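Local coordinates for nigritoxine (Vibrio nigripulchritudo, PDB 5M41), which acts as a bacterial toxin against crustaceans and insects and is built on a previously unseen fold, at residues V304-G309 against D387-L392; F651-E656 against M705-D710. All blocks are in the same frame, centred on the assembly; numbering follows the deposited sequence.

The two contacts lie in separate parts of the chain, their centres about 50 Å apart and their nearest atoms about 35 Å apart, and they share no helix or strand. Interaction 1 is the more central: two helices meet through branched aliphatic side chains, and none of its four touching residues is exposed. The centre of interaction 2 lies about 43 Å from that of the chain, and two of its four touching residues are exposed. It joins the chain leaving strand 649-652 to the loop after helix 688-704. Chemistry passes from aliphatic helix packing to a small methyl contact flanked by polar groups: an exposed arginine reaches a backbone carbonyl, and a glutamate holds the threonine hydroxyl.

Interaction 1: V304-G309 against D387-L392; sequences VSVIQG and DIINGL
The flat group that takes part in this contact is the side-chain amide of Asn390, and Ile307 meets it at the oxygen end: the CD1 methyl of Ile307 lies 3.9 Å from OD1 of Asn390, beyond the oxygen and tilted out of the amide plane. Asparagine suits this partly exposed border because its amide can stay near solvent while its oxygen end rests against a methyl. Deeper in, the work falls to Ile389, whose side chain leaves the backbone toward the other helix. With chi1 at -61°, its CG2 branch lies opposite the backbone N and becomes the methyl that reaches across. CG2 of Ile389 fits against two neighbours at once, 3.7 Å from CG1 of Ile307 and 3.8 Å from CG1 of Val306. Branching at CB suits all three residues, since it puts methyl or methylene groups close to the backbone and keeps the stubby side chains stiff. The local helix axes approach to 9.6 Å, with N-to-C directions 129° apart, nearer antiparallel than parallel. Helix 302-319 touches further turns of helix 386-396 through Val306 on Val393 and Ile307 on Thr386. Ile389 also packs on Leu333 of strand 328-336 and Ile369 of strand 366-370, so helix 386-396 touches both helix 302-319 and the antiparallel sheet through this one residue, while its Ile388 and Leu392 reach helix 406-415.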
# COMPACT_ATOMS: atom_id res chain seq x y z
N VAL A 304 -13.79 -6.27 -9.14
CA VAL A 304 -14.70 -7.18 -8.46
C VAL A 304 -13.96 -8.44 -7.96
O VAL A 304 -14.15 -8.85 -6.82
CB VAL A 304 -15.91 -7.55 -9.35
CG1 VAL A 304 -16.61 -8.80 -8.83
CG2 VAL A 304 -16.89 -6.39 -9.45
N SER A 305 -13.13 -9.04 -8.80
CA SER A 305 -12.36 -10.23 -8.37
C SER A 305 -11.40 -9.93 -7.23
O SER A 305 -11.27 -10.72 -6.29
CB SER A 305 -11.57 -10.84 -9.54
OG SER A 305 -12.44 -11.32 -10.53
N VAL A 306 -10.73 -8.79 -7.30
CA VAL A 306 -9.80 -8.39 -6.24
C VAL A 306 -10.52 -8.19 -4.90
O VAL A 306 -10.10 -8.74 -3.89
CB VAL A 306 -8.98 -7.17 -6.65
CG1 VAL A 306 -8.04 -6.75 -5.52
CG2 VAL A 306 -8.18 -7.51 -7.91
N ILE A 307 -11.63 -7.45 -4.92
CA ILE A 307 -12.46 -7.25 -3.72
C ILE A 307 -12.87 -8.60 -3.12
O ILE A 307 -12.68 -8.84 -1.93
CB ILE A 307 -13.74 -6.44 -4.06
CG1 ILE A 307 -13.35 -5.00 -4.42
CG2 ILE A 307 -14.75 -6.50 -2.92
CD1 ILE A 307 -14.41 -4.23 -5.17
N GLN A 308 -13.43 -9.47 -3.95
CA GLN A 308 -13.93 -10.77 -3.47
C GLN A 308 -12.77 -11.64 -2.95
O GLN A 308 -12.83 -12.20 -1.85
CB GLN A 308 -14.75 -11.48 -4.56
CG GLN A 308 -15.24 -12.87 -4.18
CD GLN A 308 -16.04 -12.88 -2.88
OE1 GLN A 308 -17.12 -12.29 -2.78
NE2 GLN A 308 -15.51 -13.57 -1.86
N GLY A 309 -11.70 -11.73 -3.74
CA GLY A 309 -10.49 -12.42 -3.30
C GLY A 309 -9.98 -11.94 -1.95
O GLY A 309 -9.64 -12.75 -1.09
N ASP A 387 -14.25 1.87 -3.21
CA ASP A 387 -13.63 2.99 -3.92
C ASP A 387 -12.10 2.86 -3.88
O ASP A 387 -11.41 3.16 -4.84
CB ASP A 387 -14.04 4.36 -3.35
CG ASP A 387 -15.53 4.69 -3.61
OD1 ASP A 387 -16.16 4.06 -4.49
OD2 ASP A 387 -16.06 5.59 -2.93
N ILE A 388 -11.59 2.43 -2.74
CA ILE A 388 -10.14 2.28 -2.57
C ILE A 388 -9.61 1.18 -3.48
O ILE A 388 -8.62 1.39 -4.19
CB ILE A 388 -9.78 2.01 -1.10
CG1 ILE A 388 -9.92 3.31 -0.31
CG2 ILE A 388 -8.36 1.41 -1.00
CD1 ILE A 388 -10.07 3.13 1.19
N ILE A 389 -10.27 0.03 -3.48
CA ILE A 389 -9.78 -1.09 -4.26
C ILE A 389 -9.99 -0.88 -5.77
O ILE A 389 -9.10 -1.23 -6.55
CB ILE A 389 -10.31 -2.43 -3.72
CG1 ILE A 389 -9.82 -2.61 -2.26
CG2 ILE A 389 -9.89 -3.58 -4.63
CD1 ILE A 389 -10.53 -3.69 -1.44
N ASN A 390 -11.11 -0.28 -6.17
CA ASN A 390 -11.30 0.15 -7.57
C ASN A 390 -10.18 1.09 -8.02
O ASN A 390 -9.57 0.89 -9.06
CB ASN A 390 -12.66 0.84 -7.80
CG ASN A 390 -13.84 -0.14 -7.76
OD1 ASN A 390 -13.67 -1.35 -7.67
ND2 ASN A 390 -15.04 0.41 -7.83
N GLY A 391 -9.89 2.11 -7.21
CA GLY A 391 -8.82 3.05 -7.54
C GLY A 391 -7.48 2.35 -7.74
O GLY A 391 -6.80 2.55 -8.74
N LEU A 392 -7.10 1.51 -6.78
CA LEU A 392 -5.83 0.81 -6.86
C LEU A 392 -5.74 -0.10 -8.08
O LEU A 392 -4.73 -0.10 -8.80
CB LEU A 392 -5.54 0.02 -5.56
CG LEU A 392 -4.27 -0.84 -5.59
CD1 LEU A 392 -3.01 -0.02 -5.86
CD2 LEU A 392 -4.12 -1.63 -4.30

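Interaction 2: F651-E656 against M705-D710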
# COMPACT_ATOMS: atom_id res chain seq x y z
N PHE A 651 30.59 -3.38 -28.28
CA PHE A 651 31.71 -3.68 -27.38
C PHE A 651 32.24 -5.06 -27.76
O PHE A 651 31.48 -5.93 -28.17
CB PHE A 651 31.23 -3.80 -25.94
CG PHE A 651 30.68 -2.52 -25.34
CD1 PHE A 651 31.46 -1.78 -24.45
CD2 PHE A 651 29.37 -2.14 -25.56
CE1 PHE A 651 30.95 -0.64 -23.84
CE2 PHE A 651 28.85 -1.00 -24.96
CZ PHE A 651 29.64 -0.25 -24.10
N ARG A 652 33.54 -5.27 -27.60
CA ARG A 652 34.14 -6.59 -27.89
C ARG A 652 35.36 -6.80 -27.00
O ARG A 652 35.88 -5.82 -26.44
CB ARG A 652 34.50 -6.75 -29.38
CG ARG A 652 34.67 -5.42 -30.12
CD ARG A 652 35.14 -5.51 -31.56
NE ARG A 652 34.31 -6.34 -32.42
CZ ARG A 652 33.26 -5.91 -33.12
NH1 ARG A 652 32.87 -4.66 -33.07
NH2 ARG A 652 32.59 -6.77 -33.87
N THR A 653 35.80 -8.04 -26.84
CA THR A 653 36.98 -8.32 -26.04
C THR A 653 38.22 -8.02 -26.87
O THR A 653 38.17 -8.02 -28.11
CB THR A 653 37.06 -9.78 -25.56
OG1 THR A 653 37.27 -10.63 -26.70
CG2 THR A 653 35.78 -10.20 -24.85
N ASP A 654 39.33 -7.79 -26.18
CA ASP A 654 40.61 -7.65 -26.86
C ASP A 654 40.99 -8.86 -27.75
O ASP A 654 41.43 -8.68 -28.89
CB ASP A 654 41.72 -7.35 -25.86
CG ASP A 654 43.04 -7.12 -26.53
OD1 ASP A 654 43.21 -6.05 -27.16
OD2 ASP A 654 43.90 -8.02 -26.47
N ARG A 655 40.79 -10.07 -27.22
CA ARG A 655 41.23 -11.27 -27.91
C ARG A 655 40.36 -11.59 -29.14
O ARG A 655 40.81 -12.29 -30.05
CB ARG A 655 41.25 -12.45 -26.94
CG ARG A 655 39.88 -13.02 -26.61
CD ARG A 655 39.95 -14.08 -25.51
NE ARG A 655 38.60 -14.46 -25.04
CZ ARG A 655 37.88 -13.78 -24.15
NH1 ARG A 655 38.34 -12.66 -23.60
NH2 ARG A 655 36.67 -14.23 -23.80
N GLU A 656 39.13 -11.09 -29.16
CA GLU A 656 38.21 -11.37 -30.25
C GLU A 656 38.05 -10.21 -31.24
O GLU A 656 37.25 -10.31 -32.16
CB GLU A 656 36.84 -11.76 -29.71
CG GLU A 656 36.74 -13.15 -29.09
CD GLU A 656 35.49 -13.30 -28.25
OE1 GLU A 656 35.23 -12.42 -27.39
OE2 GLU A 656 34.75 -14.28 -28.42
N MET A 705 27.98 -14.48 -23.88
CA MET A 705 28.90 -14.43 -25.03
C MET A 705 30.33 -14.84 -24.63
O MET A 705 31.28 -14.72 -25.42
CB MET A 705 28.92 -13.02 -25.64
CG MET A 705 29.53 -11.95 -24.74
SD MET A 705 29.57 -10.30 -25.50
CE MET A 705 30.87 -10.48 -26.72
N GLY A 706 30.48 -15.31 -23.39
CA GLY A 706 31.77 -15.81 -22.89
C GLY A 706 32.67 -14.69 -22.41
O GLY A 706 33.88 -14.86 -22.32
N ALA A 707 32.10 -13.52 -22.12
CA ALA A 707 32.94 -12.40 -21.68
C ALA A 707 32.52 -11.90 -20.29
O ALA A 707 31.91 -12.64 -19.51
CB ALA A 707 32.92 -11.28 -22.72
N SER A 708 32.86 -10.65 -19.99
CA SER A 708 32.44 -10.02 -18.76
C SER A 708 32.47 -8.53 -19.00
O SER A 708 33.18 -8.06 -19.90
CB SER A 708 33.37 -10.37 -17.60
OG SER A 708 34.64 -9.76 -17.78
N PRO A 709 31.72 -7.77 -18.19
CA PRO A 709 31.67 -6.33 -18.40
C PRO A 709 33.04 -5.64 -18.39
O PRO A 709 33.27 -4.71 -19.18
CB PRO A 709 30.75 -5.84 -17.26
CG PRO A 709 29.85 -7.03 -17.00
CD PRO A 709 30.78 -8.21 -17.13
N ASP A 710 33.96 -6.07 -17.53
CA ASP A 710 35.29 -5.43 -17.50
C ASP A 710 36.27 -5.91 -18.60
O ASP A 710 37.35 -5.35 -18.73
CB ASP A 710 35.95 -5.55 -16.12
CG ASP A 710 36.11 -7.00 -15.67
OD1 ASP A 710 35.85 -7.93 -16.46
OD2 ASP A 710 36.48 -7.21 -14.50
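A chi1 of 67° at Thr653 tucks OG1 between the backbone N and the carbonyl carbon and leaves CG2 of Thr653 to face Ala707, whose CB it meets at 3.7 Å. Arg655 starts with a similar turn, chi1 76°, and then runs extended from CG to NE, which carries its guanidinium to the loop 705-710. There NH2 of Arg655 comes within 3.2 Å of O of Gly706, which lies at the guanidinium edge, in its plane. OG1 of Thr653 sits on one face of the same group, displaced toward its rim.

That hydroxyl is used twice. OG1 of Thr653 donates to OE1 of Glu656 at 2.8 Å, on the lone pair directed away from the other carboxylate oxygen. The backbone N of Glu656 in turn donates to OG1 of Thr653 at 3.1 Å, a bent bond with an angle of 136° at the hydrogen. Threonine suits the site because its hydroxyl ties down the turn while its methyl faces Ala707, small enough for a close approach. Asn597 ND2 bonds both OE2 of Glu656 and O of Met705, bridging the two segments, and Leu712 packs on Thr653, Met705 and Ala707.

The bonding of Thr653 to the N of Glu656 makes an ST motif where the chain leaves strand 649-652. On the other segment, Gly706, with the positive phi that favours glycine, is the C-prime residue of a Schellman motif ending helix 688-704. The contact therefore joins the ST motif to the Schellman motif, beside the antiparallel pairing of strands 649-652 and 713-715.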